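Long-range contacts in uricase (Arthrobacter globiformis, PDB 2YZC), which catalyses the oxidation of uric acid by molecular oxygen to 5-hydroxyisourate, which is further processed to (S)-allantoin: residues 39-44 with 113-118; 145-150 with 292-297; 186-191 with 241-246. All coordinates share one frame; numbering follows the deposited sequence.

Contact 1: 39-44 with 113-118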
loop_
_atom_site.group_PDB
_atom_site.type_symbol
_atom_site.label_atom_id
_atom_site.label_comp_id
_atom_site.label_asym_id
_atom_site.label_seq_id
_atom_site.Cartn_x
_atom_site.Cartn_y
_atom_site.Cartn_z
ATOM N N ILE A 39 -18.958 -4.188 -19.271
ATOM C CA ILE A 39 -18.501 -4.387 -17.900
ATOM C C ILE A 39 -18.650 -3.136 -17.039
ATOM O O ILE A 39 -18.255 -2.044 -17.445
ATOM C CB ILE A 39 -16.997 -4.784 -17.863
ATOM C CG1 ILE A 39 -16.771 -6.088 -18.630
ATOM C CG2 ILE A 39 -16.524 -4.923 -16.414
ATOM C CD1 ILE A 39 -17.487 -7.280 -18.041
ATOM N N GLN A 40 -19.229 -3.301 -15.853
ATOM C CA GLN A 40 -19.358 -2.204 -14.895
ATOM C C GLN A 40 -18.687 -2.761 -13.639
ATOM O O GLN A 40 -19.038 -3.840 -13.166
ATOM C CB GLN A 40 -20.830 -1.848 -14.659
ATOM C CG GLN A 40 -21.436 -1.072 -15.835
ATOM C CD GLN A 40 -22.929 -0.860 -15.690
ATOM O OE1 GLN A 40 -23.400 0.261 -15.483
ATOM N NE2 GLN A 40 -23.683 -1.941 -15.791
ATOM N N ASP A 41 -17.704 -2.031 -13.121
ATOM C CA ASP A 41 -16.916 -2.487 -11.975
ATOM C C ASP A 41 -16.971 -1.434 -10.868
ATOM O O ASP A 41 -16.470 -0.327 -11.049
ATOM C CB ASP A 41 -15.469 -2.696 -12.457
ATOM C CG ASP A 41 -14.616 -3.494 -11.486
ATOM O OD1 ASP A 41 -15.035 -3.699 -10.327
ATOM O OD2 ASP A 41 -13.501 -3.910 -11.893
ATOM N N LEU A 42 -17.563 -1.790 -9.727
ATOM C CA LEU A 42 -17.712 -0.862 -8.601
ATOM C C LEU A 42 -17.252 -1.382 -7.234
ATOM O O LEU A 42 -17.216 -2.588 -6.991
ATOM C CB LEU A 42 -19.187 -0.457 -8.446
ATOM C CG LEU A 42 -19.952 0.185 -9.605
ATOM C CD1 LEU A 42 -21.421 0.364 -9.203
ATOM C CD2 LEU A 42 -19.328 1.521 -9.956
ATOM N N ASN A 43 -16.915 -0.441 -6.350
ATOM C CA ASN A 43 -16.534 -0.732 -4.967
ATOM C C ASN A 43 -17.577 0.093 -4.209
ATOM O O ASN A 43 -17.447 1.316 -4.101
ATOM C CB ASN A 43 -15.126 -0.209 -4.656
ATOM C CG ASN A 43 -14.626 -0.655 -3.293
ATOM O OD1 ASN A 43 -13.716 -0.046 -2.716
ATOM N ND2 ASN A 43 -15.205 -1.729 -2.774
ATOM N N VAL A 44 -18.600 -0.580 -3.685
ATOM C CA VAL A 44 -19.722 0.083 -3.012
ATOM C C VAL A 44 -19.748 0.065 -1.486
ATOM O O VAL A 44 -19.440 -0.938 -0.852
ATOM C CB VAL A 44 -21.060 -0.527 -3.515
ATOM C CG1 VAL A 44 -22.249 0.247 -2.961
ATOM C CG2 VAL A 44 -21.077 -0.537 -5.050
ATOM N N PHE A 113 -14.358 1.675 -11.546
ATOM C CA PHE A 113 -13.112 1.335 -12.213
ATOM C C PHE A 113 -13.364 1.155 -13.702
ATOM O O PHE A 113 -14.319 0.488 -14.108
ATOM C CB PHE A 113 -12.535 0.057 -11.604
ATOM C CG PHE A 113 -12.415 0.110 -10.107
ATOM C CD1 PHE A 113 -13.195 -0.712 -9.303
ATOM C CD2 PHE A 113 -11.555 1.018 -9.500
ATOM C CE1 PHE A 113 -13.123 -0.629 -7.910
ATOM C CE2 PHE A 113 -11.474 1.112 -8.110
ATOM C CZ PHE A 113 -12.262 0.287 -7.315
ATOM N N PHE A 114 -12.501 1.750 -14.515
ATOM C CA PHE A 114 -12.661 1.680 -15.959
ATOM C C PHE A 114 -11.936 0.528 -16.634
ATOM O O PHE A 114 -10.852 0.118 -16.210
ATOM C CB PHE A 114 -12.224 3.001 -16.593
ATOM C CG PHE A 114 -13.025 4.185 -16.124
ATOM C CD1 PHE A 114 -12.481 5.106 -15.236
ATOM C CD2 PHE A 114 -14.341 4.357 -16.544
ATOM C CE1 PHE A 114 -13.238 6.185 -14.771
ATOM C CE2 PHE A 114 -15.108 5.430 -16.084
ATOM C CZ PHE A 114 -14.554 6.345 -15.197
ATOM N N TRP A 115 -12.558 0.023 -17.698
ATOM C CA TRP A 115 -12.020 -1.071 -18.487
ATOM C C TRP A 115 -12.081 -0.710 -19.970
ATOM O O TRP A 115 -13.004 -0.024 -20.418
ATOM C CB TRP A 115 -12.835 -2.352 -18.273
ATOM C CG TRP A 115 -12.699 -2.971 -16.911
ATOM C CD1 TRP A 115 -13.387 -2.634 -15.780
ATOM C CD2 TRP A 115 -11.817 -4.038 -16.543
ATOM N NE1 TRP A 115 -12.991 -3.427 -14.731
ATOM C CE2 TRP A 115 -12.030 -4.299 -15.169
ATOM C CE3 TRP A 115 -10.869 -4.801 -17.239
ATOM C CZ2 TRP A 115 -11.328 -5.291 -14.476
ATOM C CZ3 TRP A 115 -10.168 -5.791 -16.546
ATOM C CH2 TRP A 115 -10.402 -6.024 -15.180
ATOM N N ASP A 116 -11.089 -1.172 -20.720
ATOM C CA ASP A 116 -11.038 -0.951 -22.161
ATOM C C ASP A 116 -11.065 -2.326 -22.813
ATOM O O ASP A 116 -10.572 -3.292 -22.236
ATOM C CB ASP A 116 -9.743 -0.241 -22.565
ATOM C CG ASP A 116 -9.608 1.128 -21.934
ATOM O OD1 ASP A 116 -10.592 1.897 -21.965
ATOM O OD2 ASP A 116 -8.515 1.436 -21.418
ATOM N N ARG A 117 -11.646 -2.421 -24.002
ATOM C CA ARG A 117 -11.679 -3.697 -24.706
ATOM C C ARG A 117 -10.286 -3.971 -25.246
ATOM O O ARG A 117 -9.536 -3.041 -25.541
ATOM C CB ARG A 117 -12.658 -3.652 -25.885
ATOM C CG ARG A 117 -14.119 -3.531 -25.502
ATOM C CD ARG A 117 -15.016 -3.490 -26.741
ATOM N NE ARG A 117 -16.397 -3.216 -26.361
ATOM C CZ ARG A 117 -17.216 -4.110 -25.813
ATOM N NH1 ARG A 117 -16.800 -5.351 -25.590
ATOM N NH2 ARG A 117 -18.442 -3.752 -25.460
ATOM N N ILE A 118 -9.935 -5.247 -25.358
ATOM C CA ILE A 118 -8.641 -5.628 -25.905
ATOM C C ILE A 118 -8.867 -5.767 -27.411
ATOM O O ILE A 118 -9.605 -6.645 -27.851
ATOM C CB ILE A 118 -8.155 -6.980 -25.332
ATOM C CG1 ILE A 118 -7.898 -6.850 -23.823
ATOM C CG2 ILE A 118 -6.898 -7.434 -26.075
ATOM C CD1 ILE A 118 -7.495 -8.153 -23.133
HETATM O O HOH W 1 -16.862 0.332 -14.725
#
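Asp41 and Trp115 meet through a side-chain hydrogen bond: NE1 of Trp115 donates to OD2 of Asp41 over 2.9 Å. OD2 lies in the indole plane and receives the N-H on its anti lone pair, with the carboxylate turned only 19° from the ring. The aspartate reaches this edge because its CG stands anti to the backbone N (chi1 -165°). Its other oxygen, OD1, forms a salt bridge with Arg26 of strand 13-31 and also lies at the edge of the Phe113 ring, 3.7 Å from CD1.

Between the backbones, Phe113 N donates to Asp41 O (3.0 Å). The antiparallel strands spread from Asp41 and Phe113 towards Ile39 and Trp115, and a water spans Asp41 N and Phe113 O, accepting from the former and donating to the latter at 2.6 Å.

Apolar contacts complete the interface. Ile39 sets CG2 over one face of the five-membered ring of Trp115, a CH-pi contact of 4.2 Å from CG2 to the ring centroid, and CB of Asn43 packs 3.8 Å from Phe113 CE1. Leu156 of a second subunit also packs on Trp115.

Held by indole N-H and guanidinium, the buried Asp41 carboxylate is probably stabilised as the anion.

Contact 2: 145-150 with 292-297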
loop_
_atom_site.group_PDB
_atom_site.type_symbol
_atom_site.label_atom_id
_atom_site.label_comp_id
_atom_site.label_asym_id
_atom_site.label_seq_id
_atom_site.Cartn_x
_atom_site.Cartn_y
_atom_site.Cartn_z
ATOM N N ALA A 145 -28.556 14.504 -2.064
ATOM C CA ALA A 145 -27.373 15.263 -2.471
ATOM C C ALA A 145 -26.331 14.322 -3.051
ATOM O O ALA A 145 -26.019 13.293 -2.448
ATOM C CB ALA A 145 -26.794 16.001 -1.280
ATOM N N ILE A 146 -25.794 14.688 -4.214
ATOM C CA ILE A 146 -24.789 13.880 -4.893
ATOM C C ILE A 146 -23.497 14.635 -5.191
ATOM O O ILE A 146 -23.517 15.765 -5.701
ATOM C CB ILE A 146 -25.326 13.339 -6.234
ATOM C CG1 ILE A 146 -26.543 12.449 -5.986
ATOM C CG2 ILE A 146 -24.236 12.567 -6.959
ATOM C CD1 ILE A 146 -27.225 11.991 -7.261
ATOM N N VAL A 147 -22.379 13.992 -4.866
ATOM C CA VAL A 147 -21.048 14.534 -5.114
ATOM C C VAL A 147 -20.296 13.518 -5.968
ATOM O O VAL A 147 -20.121 12.371 -5.556
ATOM C CB VAL A 147 -20.261 14.751 -3.792
ATOM C CG1 VAL A 147 -18.781 15.020 -4.089
ATOM C CG2 VAL A 147 -20.856 15.921 -3.013
ATOM N N ALA A 148 -19.877 13.928 -7.163
ATOM C CA ALA A 148 -19.120 13.046 -8.044
ATOM C C ALA A 148 -17.674 13.513 -7.987
ATOM O O ALA A 148 -17.401 14.636 -7.579
ATOM C CB ALA A 148 -19.648 13.133 -9.481
ATOM N N GLY A 149 -16.741 12.657 -8.380
ATOM C CA GLY A 149 -15.359 13.077 -8.332
ATOM C C GLY A 149 -14.419 12.208 -9.130
ATOM O O GLY A 149 -14.819 11.221 -9.750
ATOM N N ILE A 150 -13.154 12.598 -9.117
ATOM C CA ILE A 150 -12.125 11.860 -9.820
ATOM C C ILE A 150 -10.905 11.847 -8.915
ATOM O O ILE A 150 -10.674 12.789 -8.154
ATOM C CB ILE A 150 -11.779 12.532 -11.168
ATOM C CG1 ILE A 150 -10.776 11.672 -11.943
ATOM C CG2 ILE A 150 -11.213 13.921 -10.926
ATOM C CD1 ILE A 150 -10.546 12.147 -13.366
ATOM N N HIS A 292 -22.500 22.488 2.901
ATOM C CA HIS A 292 -23.417 21.365 2.778
ATOM C C HIS A 292 -22.899 20.222 3.643
ATOM O O HIS A 292 -21.712 19.900 3.610
ATOM C CB HIS A 292 -23.522 20.904 1.325
ATOM C CG HIS A 292 -24.667 19.974 1.084
ATOM N ND1 HIS A 292 -25.785 20.340 0.364
ATOM C CD2 HIS A 292 -24.896 18.713 1.521
ATOM C CE1 HIS A 292 -26.654 19.344 0.371
ATOM N NE2 HIS A 292 -26.139 18.347 1.067
ATOM N N PRO A 293 -23.786 19.598 4.437
ATOM C CA PRO A 293 -23.445 18.484 5.329
ATOM C C PRO A 293 -22.762 17.286 4.669
ATOM O O PRO A 293 -22.034 16.548 5.329
ATOM C CB PRO A 293 -24.796 18.105 5.931
ATOM C CG PRO A 293 -25.513 19.410 5.977
ATOM C CD PRO A 293 -25.192 19.996 4.624
ATOM N N ILE A 294 -22.986 17.093 3.373
ATOM C CA ILE A 294 -22.384 15.961 2.673
ATOM C C ILE A 294 -20.856 15.987 2.723
ATOM O O ILE A 294 -20.203 14.946 2.625
ATOM C CB ILE A 294 -22.850 15.908 1.192
ATOM C CG1 ILE A 294 -22.485 14.555 0.572
ATOM C CG2 ILE A 294 -22.203 17.037 0.393
ATOM C CD1 ILE A 294 -23.205 14.276 -0.734
ATOM N N TRP A 295 -20.281 17.174 2.888
ATOM C CA TRP A 295 -18.830 17.300 2.939
ATOM C C TRP A 295 -18.224 16.796 4.242
ATOM O O TRP A 295 -17.037 16.484 4.297
ATOM C CB TRP A 295 -18.419 18.757 2.704
ATOM C CG TRP A 295 -18.744 19.244 1.323
ATOM C CD1 TRP A 295 -19.603 20.250 0.987
ATOM C CD2 TRP A 295 -18.210 18.742 0.092
ATOM N NE1 TRP A 295 -19.636 20.408 -0.377
ATOM C CE2 TRP A 295 -18.789 19.495 -0.952
ATOM C CE3 TRP A 295 -17.295 17.727 -0.230
ATOM C CZ2 TRP A 295 -18.484 19.270 -2.298
ATOM C CZ3 TRP A 295 -16.990 17.502 -1.572
ATOM C CH2 TRP A 295 -17.584 18.273 -2.589
ATOM N N SER A 296 -19.040 16.703 5.285
ATOM C CA SER A 296 -18.559 16.240 6.582
ATOM C C SER A 296 -18.282 14.739 6.597
ATOM O O SER A 296 -17.355 14.279 7.267
ATOM C CB SER A 296 -19.575 16.590 7.670
ATOM O OG SER A 296 -19.791 17.988 7.714
ATOM N N ASN A 297 -19.089 13.983 5.857
ATOM C CA ASN A 297 -18.939 12.530 5.774
ATOM C C ASN A 297 -19.298 11.827 7.084
ATOM O O ASN A 297 -20.004 10.797 7.020
ATOM C CB ASN A 297 -17.510 12.168 5.353
#
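Val147 packs its two methyl groups against Ile294 and Trp295, and has the most surface buried of any residue in this contact. CG2 comes within 3.7 Å of CD1 of Ile294 and almost as near to CG2 of the same residue. The same CG2 of Val147 sits 4.0 Å above the indole plane of Trp295, displaced toward the rim. CG1, which chi1 of 167° places anti to the backbone N, touches the far end of the six-membered ring, 3.8 Å from CH2 and slightly farther from CZ3.

Ile294 is the second large contributor. With CG1 anti to its backbone N (chi1 -167°) and an extended chi2, its CD1 reaches down to the strand, where it lies 3.4 Å from the carbonyl O of Ala145 and also touches Ala145 CB. Its CG2 branch remains behind, against both Val147 CG2 and the same indole face. Ile294 thus touches both the strand, chiefly through CD1, and the indole, through CG2.

Ala145 completes the interface: its CB approaches His292 obliquely, 3.4 Å from NE2. No direct hydrogen bond links 145-150 with 292-297, so their mutual contact is apolar packing and van der Waals touch. The polar end of Trp295 is satisfied by Glu242 of strand 240-254, to which NE1 donates, while Ile294 O accepts from NH1 of Arg107.

A short 3-10 turn beginning at Pro293, with Trp295 N bonded to His292 O, presents Ile294 and Trp295 to the strand. The arrangement is that of a C-terminal segment folded back over one face of the antiparallel sheet, away from the urate and allantoate site, in a protein of the tunnelling-fold (T-fold) type.

Contact 3: 186-191 with 241-246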
loop_
_atom_site.group_PDB
_atom_site.type_symbol
_atom_site.label_atom_id
_atom_site.label_comp_id
_atom_site.label_asym_id
_atom_site.label_seq_id
_atom_site.Cartn_x
_atom_site.Cartn_y
_atom_site.Cartn_z
ATOM N N VAL A 186 -4.563 14.761 -9.548
ATOM C CA VAL A 186 -5.840 15.445 -9.527
ATOM C C VAL A 186 -6.874 14.693 -8.704
ATOM O O VAL A 186 -7.221 13.551 -9.008
ATOM C CB VAL A 186 -6.401 15.649 -10.946
ATOM C CG1 VAL A 186 -7.720 16.414 -10.871
ATOM C CG2 VAL A 186 -5.394 16.408 -11.802
ATOM N N SER A 187 -7.332 15.344 -7.639
ATOM C CA SER A 187 -8.364 14.813 -6.760
ATOM C C SER A 187 -9.380 15.938 -6.723
ATOM O O SER A 187 -9.101 17.008 -6.181
ATOM C CB SER A 187 -7.836 14.571 -5.342
ATOM O OG SER A 187 -7.115 13.357 -5.251
ATOM N N ALA A 188 -10.537 15.715 -7.330
ATOM C CA ALA A 188 -11.564 16.745 -7.356
ATOM C C ALA A 188 -12.921 16.139 -7.067
ATOM O O ALA A 188 -13.194 15.002 -7.436
ATOM C CB ALA A 188 -11.581 17.427 -8.716
ATOM N N ARG A 189 -13.766 16.909 -6.394
ATOM C CA ARG A 189 -15.109 16.462 -6.074
ATOM C C ARG A 189 -16.051 17.643 -6.259
ATOM O O ARG A 189 -15.771 18.753 -5.800
ATOM C CB ARG A 189 -15.150 15.927 -4.642
ATOM C CG ARG A 189 -14.613 14.505 -4.554
ATOM C CD ARG A 189 -14.272 14.094 -3.142
ATOM N NE ARG A 189 -13.884 12.686 -3.071
ATOM C CZ ARG A 189 -12.930 12.121 -3.809
ATOM N NH1 ARG A 189 -12.246 12.839 -4.693
ATOM N NH2 ARG A 189 -12.655 10.832 -3.657
ATOM N N TRP A 190 -17.149 17.402 -6.966
ATOM C CA TRP A 190 -18.120 18.454 -7.228
ATOM C C TRP A 190 -19.531 18.036 -6.819
ATOM O O TRP A 190 -19.942 16.880 -6.993
ATOM C CB TRP A 190 -18.051 18.860 -8.712
ATOM C CG TRP A 190 -18.215 17.726 -9.691
ATOM C CD1 TRP A 190 -19.372 17.331 -10.298
ATOM C CD2 TRP A 190 -17.185 16.859 -10.192
ATOM N NE1 TRP A 190 -19.129 16.279 -11.148
ATOM C CE2 TRP A 190 -17.796 15.968 -11.103
ATOM C CE3 TRP A 190 -15.808 16.749 -9.962
ATOM C CZ2 TRP A 190 -17.077 14.978 -11.787
ATOM C CZ3 TRP A 190 -15.089 15.761 -10.644
ATOM C CH2 TRP A 190 -15.730 14.891 -11.545
ATOM N N ARG A 191 -20.262 18.985 -6.245
ATOM C CA ARG A 191 -21.616 18.734 -5.773
ATOM C C ARG A 191 -22.668 19.244 -6.751
ATOM O O ARG A 191 -22.640 20.404 -7.157
ATOM C CB ARG A 191 -21.824 19.402 -4.413
ATOM C CG ARG A 191 -23.229 19.214 -3.835
ATOM C CD ARG A 191 -23.317 19.759 -2.414
ATOM N NE ARG A 191 -23.238 21.217 -2.358
ATOM C CZ ARG A 191 -24.234 22.034 -2.698
ATOM N NH1 ARG A 191 -25.388 21.537 -3.123
ATOM N NH2 ARG A 191 -24.082 23.348 -2.605
ATOM N N ASP A 241 -22.830 23.216 -8.111
ATOM C CA ASP A 241 -22.788 24.364 -7.205
ATOM C C ASP A 241 -21.399 24.667 -6.674
ATOM O O ASP A 241 -21.095 25.809 -6.319
ATOM C CB ASP A 241 -23.730 24.148 -6.024
ATOM C CG ASP A 241 -25.064 24.839 -6.215
ATOM O OD1 ASP A 241 -25.278 25.428 -7.295
ATOM O OD2 ASP A 241 -25.892 24.787 -5.282
ATOM N N GLU A 242 -20.553 23.647 -6.606
ATOM C CA GLU A 242 -19.211 23.844 -6.097
ATOM C C GLU A 242 -18.316 22.661 -6.411
ATOM O O GLU A 242 -18.781 21.543 -6.610
ATOM C CB GLU A 242 -19.246 24.050 -4.583
ATOM C CG GLU A 242 -20.013 22.957 -3.846
ATOM C CD GLU A 242 -19.965 23.121 -2.343
ATOM O OE1 GLU A 242 -20.802 22.500 -1.649
ATOM O OE2 GLU A 242 -19.084 23.863 -1.855
ATOM N N ILE A 243 -17.023 22.929 -6.460
ATOM C CA ILE A 243 -16.055 21.881 -6.716
ATOM C C ILE A 243 -14.916 22.104 -5.742
ATOM O O ILE A 243 -14.486 23.238 -5.515
ATOM C CB ILE A 243 -15.545 21.924 -8.174
ATOM C CG1 ILE A 243 -14.503 20.819 -8.389
ATOM C CG2 ILE A 243 -14.958 23.292 -8.488
ATOM C CD1 ILE A 243 -14.074 20.653 -9.825
ATOM N N LYS A 244 -14.457 21.019 -5.134
ATOM C CA LYS A 244 -13.365 21.087 -4.183
ATOM C C LYS A 244 -12.216 20.287 -4.751
ATOM O O LYS A 244 -12.425 19.215 -5.316
ATOM C CB LYS A 244 -13.772 20.489 -2.839
ATOM C CG LYS A 244 -14.844 21.270 -2.109
ATOM C CD LYS A 244 -15.066 20.714 -0.716
ATOM C CE LYS A 244 -15.906 21.667 0.121
ATOM N NZ LYS A 244 -15.979 21.206 1.532
ATOM N N MET A 245 -11.008 20.810 -4.603
ATOM C CA MET A 245 -9.838 20.110 -5.097
ATOM C C MET A 245 -8.753 20.046 -4.038
ATOM O O MET A 245 -8.615 20.947 -3.204
ATOM C CB MET A 245 -9.299 20.798 -6.349
ATOM C CG MET A 245 -10.217 20.678 -7.545
ATOM S SD MET A 245 -9.718 21.761 -8.890
ATOM C CE MET A 245 -10.697 23.185 -8.514
ATOM N N SER A 246 -7.995 18.957 -4.086
ATOM C CA SER A 246 -6.890 18.723 -3.175
ATOM C C SER A 246 -5.760 18.326 -4.116
ATOM O O SER A 246 -5.763 17.227 -4.675
ATOM C CB SER A 246 -7.223 17.580 -2.218
ATOM O OG SER A 246 -6.178 17.387 -1.286
HETATM O O HOH W 2 -4.578 14.239 -5.073
HETATM O O HOH W 3 -26.379 25.578 -2.841
#
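Arg191 reaches across to Glu242 and Asp241 at one end of the antiparallel pairing. From its CB, 4.0 Å from CG of Glu242, the chain runs out with CG anti to the backbone N, then bends at chi3 (70°), which brings NE back toward the neighbouring strand. CD passes OE1 of Glu242, and NE donates to that oxygen in a nearly straight salt-bridge bond of 2.8 Å. OE1 is in the guanidinium plane and uses its anti lone pair, while the carboxylate stands steeply, 82° from that plane. CZ lies 4.0 Å from CB of Asp241, which covers one guanidinium face. At the tip, NH2 forms a longer salt bridge of 3.5 Å to OD2 of Asp241, and a water accepts from NH2 and donates to OD2. NH1 also lies near OD2 of Asp241, at 3.9 Å. OE1 of Glu242 also accepts from NE1 of Trp295, so two N-H groups grip one buried oxygen.

The backbones are joined by five hydrogen bonds, including the reciprocal pair between Arg189 and Lys244; Lys244 N to Arg189 O is 2.7 Å. On the sheet face carrying Ala188, Trp190, Ile243 and Met245, CB of Ala188 packs 3.7 Å from CG of Met245.

That apolar face lies on helix 199-216, through Leu210, Tyr203 and Val206, whereas Lys244 on the other face makes a cation-pi contact with Trp295 of the C-terminal segment. Strands 143-157 and 276-285 flank the pair on either side, placing it within the antiparallel sheet.

From the N terminus, contact 1 closes first, joining strand 38-50 to strand 103-117 around 68 residues, nearly half of them helical. Contacts 2 and 3 follow wholly after it. Contact 2 opens on strand 143-157 and closes at the last modelled residues, making a loop of 141 residues; the shorter loop of contact 3, with 49 residues and most of them helical, falls entirely within it. All three reach the same antiparallel sheet. Contact 1 stands apart, its centre about 23 Å from the centres of the other two, whereas contacts 2 and 3 touch: strands 143-157 and 182-192 are neighbours, and the C-terminal segment 292-297 bears on strands from both.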